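Local atomic coordinates of oxidoreductase, NAD-binding/iron-sulfur cluster-binding protein (Nitratireductor pacificus pht-3B, PDB entry 6ZXU), a protein that acts as a catabolic reductive dehalogenase, probably removing halogen from organohalide substrates with the help of cobalamin and two [4Fe-4S] clusters. Residues E46-V51 against V224-R229; V54-A59 against L206-V211; E381-L386 against V395-A400; A423-I428 against L491-G496. All blocks are in the same frame, centred on the assembly; numbering follows the deposited sequence.

Contact 1 of 4, residues E46-V51 against V224-R229; sequences ERLARV and VAPFLR
Leu48 meets Pro226 and Phe227 through one methyl group, CD1, and this apolar touch carries the whole contact. With CG beside the backbone N (chi1 -61°) and CD1 trans to CA (chi2 180°), the leucine reaches out at full length, so the side chain bridges the gap between backbones whose nearest CA atoms, those of Leu48 and Pro226, are still 8.6 Å apart. The methyl settles on the outer corner of the proline ring, 3.6 Å from Pro226 CG and 3.9 Å from Pro226 CB. Its second neighbour is the phenylalanine ring, which it approaches obliquely, Leu48 CD1 lying 4.1 Å from Phe227 CE2.

Polar interactions lie around this apolar patch and not across it. Glu257 accepts a hydrogen bond from Phe227 N, while the side chains of Leu48 and Pro226 also touch Glu257, so one loop residue borders both partners. Arg47 forms a salt bridge to Asp267, and Arg50 NH1 bonds to the carbonyls of Gly214 and Arg247.

The chemistry is therefore purely van der Waals across the two loops: a small buried patch joins the chain ahead of helix 74-85 to the loop between strands 222-224 and 232-239, and hydrogen bonds to outside partners fix the backbone on both sides.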
loop_
_atom_site.group_PDB
_atom_site.type_symbol
_atom_site.label_atom_id
_atom_site.label_comp_id
_atom_site.label_asym_id
_atom_site.label_seq_id
_atom_site.Cartn_x
_atom_site.Cartn_y
_atom_site.Cartn_z
ATOM N N GLU A 46 0.052 19.653 -17.594
ATOM C CA GLU A 46 0.020 21.080 -17.713
ATOM C C GLU A 46 0.817 21.626 -18.884
ATOM O O GLU A 46 0.783 22.830 -19.143
ATOM C CB GLU A 46 0.460 21.740 -16.382
ATOM C CG GLU A 46 1.983 21.743 -16.123
ATOM C CD GLU A 46 2.581 20.402 -15.554
ATOM O OE1 GLU A 46 1.842 19.376 -15.413
ATOM O OE2 GLU A 46 3.811 20.385 -15.293
ATOM N N ARG A 47 1.556 20.801 -19.610
ATOM C CA ARG A 47 2.291 21.251 -20.787
ATOM C C ARG A 47 1.626 20.824 -22.075
ATOM O O ARG A 47 2.213 20.985 -23.141
ATOM C CB ARG A 47 3.742 20.701 -20.706
ATOM C CG ARG A 47 4.524 21.349 -19.589
ATOM C CD ARG A 47 5.972 20.906 -19.655
ATOM N NE ARG A 47 6.779 21.552 -18.621
ATOM C CZ ARG A 47 7.550 22.614 -18.820
ATOM N NH1 ARG A 47 7.620 23.198 -20.003
ATOM N NH2 ARG A 47 8.261 23.113 -17.805
ATOM N N LEU A 48 0.421 20.281 -22.008
ATOM C CA LEU A 48 -0.281 19.872 -23.218
ATOM C C LEU A 48 -1.119 21.055 -23.731
ATOM O O LEU A 48 -1.619 21.867 -22.945
ATOM C CB LEU A 48 -1.194 18.721 -22.945
ATOM C CG LEU A 48 -0.425 17.479 -22.439
ATOM C CD1 LEU A 48 -1.385 16.369 -22.180
ATOM C CD2 LEU A 48 0.643 17.026 -23.403
ATOM N N ALA A 49 -1.319 21.083 -25.049
ATOM C CA ALA A 49 -2.108 22.137 -25.678
ATOM C C ALA A 49 -3.587 21.930 -25.355
ATOM O O ALA A 49 -4.103 20.861 -25.533
ATOM C CB ALA A 49 -1.919 22.084 -27.165
ATOM N N ARG A 50 -4.227 22.973 -24.871
ATOM C CA ARG A 50 -5.627 22.967 -24.481
ATOM C C ARG A 50 -6.402 24.173 -25.102
ATOM O O ARG A 50 -5.826 25.170 -25.508
ATOM C CB ARG A 50 -5.699 23.037 -22.987
ATOM C CG ARG A 50 -5.252 21.727 -22.350
ATOM C CD ARG A 50 -5.385 21.723 -20.839
ATOM N NE ARG A 50 -4.553 20.618 -20.372
ATOM C CZ ARG A 50 -4.922 19.361 -20.311
ATOM N NH1 ARG A 50 -6.177 19.010 -20.615
ATOM N NH2 ARG A 50 -4.010 18.431 -19.939
ATOM N N VAL A 51 -7.701 24.007 -25.210
ATOM C CA VAL A 51 -8.630 25.021 -25.615
ATOM C C VAL A 51 -9.807 25.036 -24.636
ATOM O O VAL A 51 -9.960 24.106 -23.806
ATOM C CB VAL A 51 -9.121 24.766 -27.039
ATOM C CG1 VAL A 51 -7.964 24.814 -28.038
ATOM C CG2 VAL A 51 -9.845 23.472 -27.144
ATOM N N VAL A 224 -8.372 8.294 -27.097
ATOM C CA VAL A 224 -6.911 8.225 -27.104
ATOM C C VAL A 224 -6.400 9.241 -26.098
ATOM O O VAL A 224 -6.739 10.406 -26.156
ATOM C CB VAL A 224 -6.296 8.501 -28.491
ATOM C CG1 VAL A 224 -4.777 8.495 -28.386
ATOM C CG2 VAL A 224 -6.671 7.426 -29.509
ATOM N N ALA A 225 -5.665 8.804 -25.094
ATOM C CA ALA A 225 -5.168 9.742 -24.059
ATOM C C ALA A 225 -3.715 9.949 -24.249
ATOM O O ALA A 225 -2.994 8.975 -24.491
ATOM C CB ALA A 225 -5.431 9.187 -22.658
ATOM N N PRO A 226 -3.252 11.206 -24.204
ATOM C CA PRO A 226 -1.797 11.425 -24.202
ATOM C C PRO A 226 -1.146 10.607 -23.055
ATOM O O PRO A 226 -1.728 10.483 -21.976
ATOM C CB PRO A 226 -1.661 12.941 -23.913
ATOM C CG PRO A 226 -2.906 13.297 -23.203
ATOM C CD PRO A 226 -3.970 12.434 -23.846
ATOM N N PHE A 227 0.017 10.055 -23.342
ATOM C CA PHE A 227 0.839 9.319 -22.421
ATOM C C PHE A 227 0.407 7.900 -22.108
ATOM O O PHE A 227 1.208 7.092 -21.762
ATOM C CB PHE A 227 0.972 10.098 -21.074
ATOM C CG PHE A 227 1.574 11.482 -21.175
ATOM C CD1 PHE A 227 2.871 11.663 -21.646
ATOM C CD2 PHE A 227 0.880 12.589 -20.746
ATOM C CE1 PHE A 227 3.436 12.899 -21.702
ATOM C CE2 PHE A 227 1.463 13.835 -20.751
ATOM C CZ PHE A 227 2.733 14.001 -21.258
ATOM N N LEU A 228 -0.874 7.567 -22.211
ATOM C CA LEU A 228 -1.390 6.245 -21.794
ATOM C C LEU A 228 -1.500 5.329 -22.981
ATOM O O LEU A 228 -2.537 4.896 -23.380
ATOM C CB LEU A 228 -2.693 6.401 -21.076
ATOM C CG LEU A 228 -2.746 7.366 -19.928
ATOM C CD1 LEU A 228 -4.069 7.180 -19.169
ATOM C CD2 LEU A 228 -1.567 7.360 -18.957
ATOM N N ARG A 229 -0.346 5.012 -23.530
ATOM C CA ARG A 229 -0.206 4.319 -24.759
ATOM C C ARG A 229 -0.616 2.842 -24.693
ATOM O O ARG A 229 -0.885 2.225 -25.716
ATOM C CB ARG A 229 1.267 4.451 -25.221
ATOM C CG ARG A 229 1.716 5.889 -25.554
#

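Contact 2 of 4, residues V54-A59 against L206-V211; sequences VVAQPA and LARLAV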
loop_
_atom_site.group_PDB
_atom_site.type_symbol
_atom_site.label_atom_id
_atom_site.label_comp_id
_atom_site.label_asym_id
_atom_site.label_seq_id
_atom_site.Cartn_x
_atom_site.Cartn_y
_atom_site.Cartn_z
ATOM N N VAL A 54 -14.693 21.973 -26.806
ATOM C CA VAL A 54 -14.632 21.202 -28.054
ATOM C C VAL A 54 -16.020 20.705 -28.346
ATOM O O VAL A 54 -16.850 20.644 -27.461
ATOM C CB VAL A 54 -13.650 19.987 -28.031
ATOM C CG1 VAL A 54 -12.208 20.494 -27.965
ATOM C CG2 VAL A 54 -13.939 19.007 -26.884
ATOM N N VAL A 55 -16.234 20.311 -29.577
ATOM C CA VAL A 55 -17.525 19.747 -30.004
ATOM C C VAL A 55 -17.568 18.266 -29.649
ATOM O O VAL A 55 -16.671 17.515 -29.990
ATOM C CB VAL A 55 -17.747 19.935 -31.518
ATOM C CG1 VAL A 55 -19.147 19.535 -31.921
ATOM C CG2 VAL A 55 -17.540 21.418 -31.875
ATOM N N ALA A 56 -18.631 17.879 -28.932
ATOM C CA ALA A 56 -18.834 16.512 -28.515
ATOM C C ALA A 56 -18.961 15.649 -29.747
ATOM O O ALA A 56 -19.385 16.105 -30.775
ATOM C CB ALA A 56 -20.074 16.378 -27.629
ATOM N N GLN A 57 -18.485 14.410 -29.674
ATOM C CA GLN A 57 -18.655 13.465 -30.768
ATOM C C GLN A 57 -18.691 12.038 -30.241
ATOM O O GLN A 57 -18.284 11.766 -29.156
ATOM C CB GLN A 57 -17.557 13.587 -31.782
ATOM C CG GLN A 57 -16.186 13.557 -31.163
ATOM C CD GLN A 57 -15.063 13.702 -32.197
ATOM O OE1 GLN A 57 -15.211 13.305 -33.357
ATOM N NE2 GLN A 57 -13.926 14.230 -31.765
ATOM N N PRO A 58 -19.225 11.123 -30.998
ATOM C CA PRO A 58 -19.348 9.812 -30.363
ATOM C C PRO A 58 -17.980 9.107 -30.168
ATOM O O PRO A 58 -17.092 9.233 -31.015
ATOM C CB PRO A 58 -20.235 9.026 -31.340
ATOM C CG PRO A 58 -20.101 9.745 -32.666
ATOM C CD PRO A 58 -19.844 11.202 -32.321
ATOM N N ALA A 59 -17.861 8.324 -29.077
ATOM C CA ALA A 59 -16.586 7.665 -28.708
ATOM C C ALA A 59 -16.745 6.545 -27.659
ATOM O O ALA A 59 -17.609 6.593 -26.846
ATOM C CB ALA A 59 -15.616 8.683 -28.156
ATOM N N LEU A 206 -19.392 8.414 -19.999
ATOM C CA LEU A 206 -18.030 8.477 -19.533
ATOM C C LEU A 206 -17.113 9.024 -20.606
ATOM O O LEU A 206 -16.293 9.855 -20.319
ATOM C CB LEU A 206 -17.529 7.069 -19.094
ATOM C CG LEU A 206 -18.298 6.298 -18.023
ATOM C CD1 LEU A 206 -17.843 4.838 -17.940
ATOM C CD2 LEU A 206 -18.141 6.995 -16.686
ATOM N N ALA A 207 -17.195 8.524 -21.834
ATOM C CA ALA A 207 -16.323 8.963 -22.903
ATOM C C ALA A 207 -16.488 10.441 -23.194
ATOM O O ALA A 207 -15.487 11.190 -23.328
ATOM C CB ALA A 207 -16.526 8.132 -24.134
ATOM N N ARG A 208 -17.732 10.929 -23.162
ATOM C CA ARG A 208 -17.965 12.333 -23.384
ATOM C C ARG A 208 -17.310 13.209 -22.292
ATOM O O ARG A 208 -16.744 14.274 -22.567
ATOM C CB ARG A 208 -19.505 12.601 -23.443
ATOM C CG ARG A 208 -19.805 14.089 -23.166
ATOM C CD ARG A 208 -21.276 14.455 -23.340
ATOM N NE ARG A 208 -21.629 14.029 -24.680
ATOM C CZ ARG A 208 -22.825 13.618 -25.035
ATOM N NH1 ARG A 208 -23.804 13.601 -24.134
ATOM N NH2 ARG A 208 -23.026 13.245 -26.295
ATOM N N LEU A 209 -17.466 12.803 -21.055
ATOM C CA LEU A 209 -16.922 13.556 -19.961
ATOM C C LEU A 209 -15.355 13.496 -19.993
ATOM O O LEU A 209 -14.697 14.444 -19.532
ATOM C CB LEU A 209 -17.408 13.043 -18.596
ATOM C CG LEU A 209 -18.935 13.204 -18.317
ATOM C CD1 LEU A 209 -19.307 12.568 -17.013
ATOM C CD2 LEU A 209 -19.343 14.670 -18.327
ATOM N N ALA A 210 -14.794 12.386 -20.436
ATOM C CA ALA A 210 -13.325 12.317 -20.541
ATOM C C ALA A 210 -12.771 13.346 -21.515
ATOM O O ALA A 210 -11.666 13.895 -21.309
ATOM C CB ALA A 210 -12.882 10.926 -20.958
ATOM N N VAL A 211 -13.488 13.558 -22.617
ATOM C CA VAL A 211 -13.088 14.600 -23.582
ATOM C C VAL A 211 -13.264 16.001 -23.044
ATOM O O VAL A 211 -12.364 16.826 -23.128
ATOM C CB VAL A 211 -13.799 14.429 -24.897
ATOM C CG1 VAL A 211 -13.376 15.563 -25.829
ATOM C CG2 VAL A 211 -13.438 13.069 -25.475
#
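Ala207 and Val211, which face Ala59 and Val54, stand one turn apart on helix 206-212, where the shortest backbone bond of segment 206-211 runs from Ala210 N to Leu206 O at 2.9 Å. The two facing residues are themselves joined by the next bond of that helix, Val211 N to Ala207 O, at 3.2 Å. Asp205, just ahead, accepts a hydrogen bond from Arg208 N through OD1.

Across the contact the meeting is made mostly by small side chains. Val54 CG2 lies 3.6 Å from Val211 CG1, and the two side chains meet roughly perpendicular to each other. Val211 CG1 is placed there by a first torsion that sets it trans to the backbone N (chi1 178°). At the other end Ala207 CB comes within 3.3 Å of Ala59 O, a close methyl-to-carbonyl approach, with the two CB atoms 4.2 Å apart.

The arrangement is that of an extended loop laid along one side of a short helix: Val54, Ala56 and Ala59 direct their CB atoms at it, whereas those of Val55, Gln57 and Pro58 point away. Strands 217-219 and 222-224 pack beside it, through Val218 and Leu223, which touch both Ala59 and Val211. Leu206, Leu209 and Ala210 instead pack on strand 232-239.

Between the two end contacts lies Arg208, whose chain bends at CG-CD (chi3 -55°). Its NE stands 4.1 Å from Ala56 CB, an oblique approach to the guanidinium.

Contact 3 of 4, residues E381-L386 against V395-A400; sequences EAIKAL and VGICRA
Lys384 slants across Val395 and then reaches Ile397 at the start of strand 394-399. Its CB is 4.3 Å from Val395 CG1. CG, set beside the backbone N by chi1 of -62°, comes closer and lies 3.9 Å from the same methyl. From there the chain is fully extended: CD passes the Val395 carbonyl, and CE reaches 4.0 Å from Val395 O and 4.1 Å from Ile397 CD1. The tip, NZ, then leaves the two segments and forms a salt bridge with Asp528 OD1.

The valine answers with both branches. CG1, trans to its backbone N (chi1 -174°), sits against the lysine stem, whereas CG2 lies 3.9 Å from Lys384 O. Ile383, the preceding helix residue, adds a looser touch, its CG2 being 4.3 Å from Ile397 CD1, so that this one methyl of Ile397 is met by both neighbouring helix residues.

The elements are helix 376-390 and the edge strand that follows it after a short connection; the axes of 381-386 and 395-399 come within 8.3 Å, with 145° between their N-to-C directions, closer to antiparallel than to crossed. The buried side of Ile383 continues onto Met463 of helix 445-469 and Val424 of the adjacent strand.

Asp528 ties the two parts together a second time, since OD2 accepts a hydrogen bond from Ile397 N. The contact thus combines apolar packing of the lysine methylenes on Val395 and Ile397 with a charged end, where NZ pairs with a carboxylate that also holds the strand backbone, so that one carboxylate links helix and strand.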
loop_
_atom_site.group_PDB
_atom_site.type_symbol
_atom_site.label_atom_id
_atom_site.label_comp_id
_atom_site.label_asym_id
_atom_site.label_seq_id
_atom_site.Cartn_x
_atom_site.Cartn_y
_atom_site.Cartn_z
ATOM N N GLU A 381 6.972 -17.677 -11.826
ATOM C CA GLU A 381 7.022 -16.553 -12.725
ATOM C C GLU A 381 5.627 -16.079 -13.128
ATOM O O GLU A 381 5.433 -14.890 -13.289
ATOM C CB GLU A 381 7.791 -16.915 -14.023
ATOM C CG GLU A 381 9.244 -17.255 -13.861
ATOM C CD GLU A 381 9.916 -17.628 -15.233
ATOM O OE1 GLU A 381 11.156 -17.499 -15.258
ATOM O OE2 GLU A 381 9.198 -17.988 -16.264
ATOM N N ALA A 382 4.678 -16.994 -13.305
ATOM C CA ALA A 382 3.302 -16.646 -13.627
ATOM C C ALA A 382 2.641 -15.861 -12.488
ATOM O O ALA A 382 2.042 -14.875 -12.716
ATOM C CB ALA A 382 2.452 -17.881 -13.978
ATOM N N ILE A 383 2.824 -16.316 -11.272
ATOM C CA ILE A 383 2.300 -15.689 -10.086
ATOM C C ILE A 383 2.924 -14.295 -9.896
ATOM O O ILE A 383 2.215 -13.347 -9.623
ATOM C CB ILE A 383 2.551 -16.612 -8.867
ATOM C CG1 ILE A 383 1.567 -17.793 -8.848
ATOM C CG2 ILE A 383 2.413 -15.850 -7.553
ATOM C CD1 ILE A 383 0.125 -17.415 -8.640
ATOM N N LYS A 384 4.210 -14.166 -10.082
ATOM C CA LYS A 384 4.841 -12.875 -10.058
ATOM C C LYS A 384 4.319 -11.912 -11.129
ATOM O O LYS A 384 3.918 -10.809 -10.814
ATOM C CB LYS A 384 6.344 -12.973 -10.095
ATOM C CG LYS A 384 6.914 -13.699 -8.917
ATOM C CD LYS A 384 8.426 -13.762 -8.986
ATOM C CE LYS A 384 8.980 -14.466 -7.781
ATOM N NZ LYS A 384 10.444 -14.437 -7.841
ATOM N N ALA A 385 4.254 -12.352 -12.361
ATOM C CA ALA A 385 3.705 -11.560 -13.444
ATOM C C ALA A 385 2.261 -11.139 -13.112
ATOM O O ALA A 385 1.872 -9.962 -13.369
ATOM C CB ALA A 385 3.728 -12.355 -14.753
ATOM N N LEU A 386 1.490 -12.025 -12.541
ATOM C CA LEU A 386 0.140 -11.757 -12.176
ATOM C C LEU A 386 0.065 -10.678 -11.126
ATOM O O LEU A 386 -0.690 -9.684 -11.273
ATOM C CB LEU A 386 -0.547 -13.021 -11.727
ATOM C CG LEU A 386 -1.989 -12.943 -11.355
ATOM C CD1 LEU A 386 -2.772 -12.379 -12.542
ATOM C CD2 LEU A 386 -2.610 -14.270 -10.911
ATOM N N VAL A 395 6.740 -8.806 -5.489
ATOM C CA VAL A 395 6.182 -10.133 -5.290
ATOM C C VAL A 395 7.326 -11.132 -4.967
ATOM O O VAL A 395 8.366 -11.117 -5.611
ATOM C CB VAL A 395 5.414 -10.695 -6.527
ATOM C CG1 VAL A 395 4.747 -12.018 -6.193
ATOM C CG2 VAL A 395 4.384 -9.733 -7.054
ATOM N N GLY A 396 7.141 -11.869 -3.894
ATOM C CA GLY A 396 8.043 -12.947 -3.522
ATOM C C GLY A 396 7.244 -14.141 -3.042
ATOM O O GLY A 396 6.126 -14.029 -2.621
ATOM N N ILE A 397 7.884 -15.288 -2.983
ATOM C CA ILE A 397 7.279 -16.535 -2.641
ATOM C C ILE A 397 8.157 -17.325 -1.695
ATOM O O ILE A 397 9.388 -17.373 -1.885
ATOM C CB ILE A 397 7.060 -17.407 -3.945
ATOM C CG1 ILE A 397 6.254 -16.607 -4.974
ATOM C CG2 ILE A 397 6.336 -18.700 -3.562
ATOM C CD1 ILE A 397 6.281 -17.170 -6.353
ATOM N N CYS A 398 7.567 -17.864 -0.674
ATOM C CA CYS A 398 8.251 -18.723 0.316
ATOM C C CYS A 398 7.366 -19.886 0.709
ATOM O O CYS A 398 6.174 -19.900 0.452
ATOM C CB CYS A 398 8.759 -17.918 1.545
ATOM S SG CYS A 398 7.491 -17.271 2.641
ATOM N N ARG A 399 7.952 -20.906 1.359
ATOM C CA ARG A 399 7.127 -21.890 2.066
ATOM C C ARG A 399 6.443 -21.298 3.285
ATOM O O ARG A 399 7.062 -20.592 4.076
ATOM C CB ARG A 399 8.007 -23.070 2.517
ATOM C CG ARG A 399 8.435 -23.853 1.324
ATOM C CD ARG A 399 8.892 -25.297 1.631
ATOM N NE ARG A 399 8.861 -26.066 0.359
ATOM C CZ ARG A 399 7.821 -26.808 -0.059
ATOM N NH1 ARG A 399 6.721 -26.960 0.686
ATOM N NH2 ARG A 399 7.923 -27.461 -1.212
ATOM N N ALA A 400 5.184 -21.629 3.457
ATOM C CA ALA A 400 4.387 -21.208 4.617
ATOM C C ALA A 400 4.640 -22.181 5.745
ATOM O O ALA A 400 3.954 -23.192 5.882
ATOM C CB ALA A 400 2.894 -21.174 4.261
#

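Contact 4 of 4, residues A423-I428 against L491-G496; sequences AVVMLI and LMAGLG
A Schellman motif ends helix 486-492, and the residues on either side of its glycine, Ala493 and Leu495, pack against strand 422-429. Gly494 takes the positive phi of the motif (66°), and its N bonds to Leu491 O at 3.2 Å. The turn sends Ala493 and Leu495 toward the strand.

Val425 uses both branches: CG2 meets Ala493 CB at 4.0 Å, and CG1, trans to the backbone N (chi1 -172°), lies 3.9 Å from Leu495 CD1. That same leucine methyl also approaches Val425 O, at 3.6 Å, and sits 4.0 Å from Leu427 CG. Leu427 and Leu495 run alongside one another, pointing opposite ways, which brings Leu427 CD1 to 4.0 Å from Leu495 CB.

Leu491 touches the bound cobalamin, and the side chain of Leu427 is about 5 Å from it, so this packing borders the cofactor pocket. The opposite side of the strand belongs to helix 445-469, which Met426 and Ile428 touch, while strands 394-399 and 514-521 flank it within the antiparallel sheet.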
loop_
_atom_site.group_PDB
_atom_site.type_symbol
_atom_site.label_atom_id
_atom_site.label_comp_id
_atom_site.label_asym_id
_atom_site.label_seq_id
_atom_site.Cartn_x
_atom_site.Cartn_y
_atom_site.Cartn_z
ATOM N N ALA A 423 3.416 -19.379 0.703
ATOM C CA ALA A 423 2.971 -17.996 0.975
ATOM C C ALA A 423 3.455 -17.140 -0.162
ATOM O O ALA A 423 4.647 -17.164 -0.518
ATOM C CB ALA A 423 3.550 -17.470 2.284
ATOM N N VAL A 424 2.528 -16.473 -0.812
ATOM C CA VAL A 424 2.842 -15.446 -1.802
ATOM C C VAL A 424 2.712 -14.094 -1.082
ATOM O O VAL A 424 1.704 -13.772 -0.493
ATOM C CB VAL A 424 1.907 -15.487 -2.992
ATOM C CG1 VAL A 424 2.314 -14.435 -4.051
ATOM C CG2 VAL A 424 1.948 -16.897 -3.571
ATOM N N VAL A 425 3.832 -13.370 -1.042
ATOM C CA VAL A 425 3.957 -12.146 -0.297
ATOM C C VAL A 425 4.114 -11.010 -1.303
ATOM O O VAL A 425 4.972 -11.030 -2.200
ATOM C CB VAL A 425 5.198 -12.165 0.599
ATOM C CG1 VAL A 425 5.230 -10.969 1.527
ATOM C CG2 VAL A 425 5.203 -13.441 1.405
ATOM N N MET A 426 3.303 -9.978 -1.109
ATOM C CA MET A 426 3.373 -8.784 -1.968
ATOM C C MET A 426 3.477 -7.544 -1.137
ATOM O O MET A 426 2.929 -7.474 -0.060
ATOM C CB MET A 426 2.205 -8.720 -2.868
ATOM C CG MET A 426 2.274 -9.850 -3.837
ATOM S SD MET A 426 0.836 -10.105 -4.867
ATOM C CE MET A 426 -0.347 -10.591 -3.585
ATOM N N LEU A 427 4.298 -6.615 -1.593
ATOM C CA LEU A 427 4.490 -5.322 -0.938
ATOM C C LEU A 427 3.814 -4.226 -1.780
ATOM O O LEU A 427 3.966 -4.203 -2.986
ATOM C CB LEU A 427 5.911 -5.029 -0.722
ATOM C CG LEU A 427 6.825 -5.959 0.058
ATOM C CD1 LEU A 427 8.233 -5.271 0.161
ATOM C CD2 LEU A 427 6.302 -6.233 1.441
ATOM N N ILE A 428 3.113 -3.360 -1.109
ATOM C CA ILE A 428 2.488 -2.153 -1.666
ATOM C C ILE A 428 3.187 -0.956 -1.021
ATOM O O ILE A 428 3.190 -0.841 0.202
ATOM C CB ILE A 428 0.986 -2.126 -1.382
ATOM C CG1 ILE A 428 0.280 -3.409 -1.823
ATOM C CG2 ILE A 428 0.368 -0.906 -2.038
ATOM C CD1 ILE A 428 0.348 -3.585 -3.328
ATOM N N LEU A 491 10.428 -11.903 5.358
ATOM C CA LEU A 491 11.862 -12.244 5.503
ATOM C C LEU A 491 12.244 -13.449 4.632
ATOM O O LEU A 491 13.215 -13.370 3.899
ATOM C CB LEU A 491 12.165 -12.558 6.911
ATOM C CG LEU A 491 13.626 -12.836 7.158
ATOM C CD1 LEU A 491 14.487 -11.580 7.106
ATOM C CD2 LEU A 491 13.768 -13.504 8.522
ATOM N N MET A 492 11.501 -14.524 4.734
ATOM C CA MET A 492 11.805 -15.776 3.972
ATOM C C MET A 492 11.609 -15.657 2.470
ATOM O O MET A 492 12.317 -16.267 1.701
ATOM C CB MET A 492 11.004 -16.941 4.474
ATOM C CG MET A 492 11.391 -17.445 5.880
ATOM S SD MET A 492 13.205 -17.677 6.027
ATOM C CE MET A 492 13.161 -17.261 7.775
ATOM N N ALA A 493 10.702 -14.787 2.034
ATOM C CA ALA A 493 10.491 -14.470 0.595
ATOM C C ALA A 493 11.497 -13.521 0.030
ATOM O O ALA A 493 11.460 -13.251 -1.155
ATOM C CB ALA A 493 9.070 -13.952 0.389
ATOM N N GLY A 494 12.487 -13.057 0.835
ATOM C CA GLY A 494 13.525 -12.223 0.354
ATOM C C GLY A 494 13.032 -10.856 -0.107
ATOM O O GLY A 494 13.592 -10.284 -1.020
ATOM N N LEU A 495 12.112 -10.268 0.654
ATOM C CA LEU A 495 11.619 -8.884 0.328
ATOM C C LEU A 495 12.103 -7.839 1.291
ATOM O O LEU A 495 12.007 -6.669 0.975
ATOM C CB LEU A 495 10.104 -8.862 0.207
ATOM C CG LEU A 495 9.499 -9.711 -0.898
ATOM C CD1 LEU A 495 8.024 -9.686 -0.798
ATOM C CD2 LEU A 495 9.969 -9.345 -2.252
ATOM N N GLY A 496 12.752 -8.243 2.396
ATOM C CA GLY A 496 13.303 -7.309 3.339
ATOM C C GLY A 496 14.241 -7.974 4.297
ATOM O O GLY A 496 14.304 -9.152 4.378
#

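How the contacts relate
Two pairs of contacts lie far apart in the chain. Contacts 1 and 2 have centres 15 Å apart, and their segments 46-51 and 54-59 almost adjoin; contact 2 opens later and closes before contact 1 does. Both border the first four-stranded antiparallel sheet, through strand 232-239 and the loop leading into it. Contacts 3 and 4, centres 9 Å apart, share the second sheet, where strands 394-399 and 422-429 are neighbours, Cys398 O lying 2.8 Å from Ala423 N. The centres of the two pairs are 36 to 43 Å apart. Contacts 1 and 2 thus tie N-terminal chain to the first sheet's region, away from the cofactors, whereas the second sheet borders the cobalamin pocket.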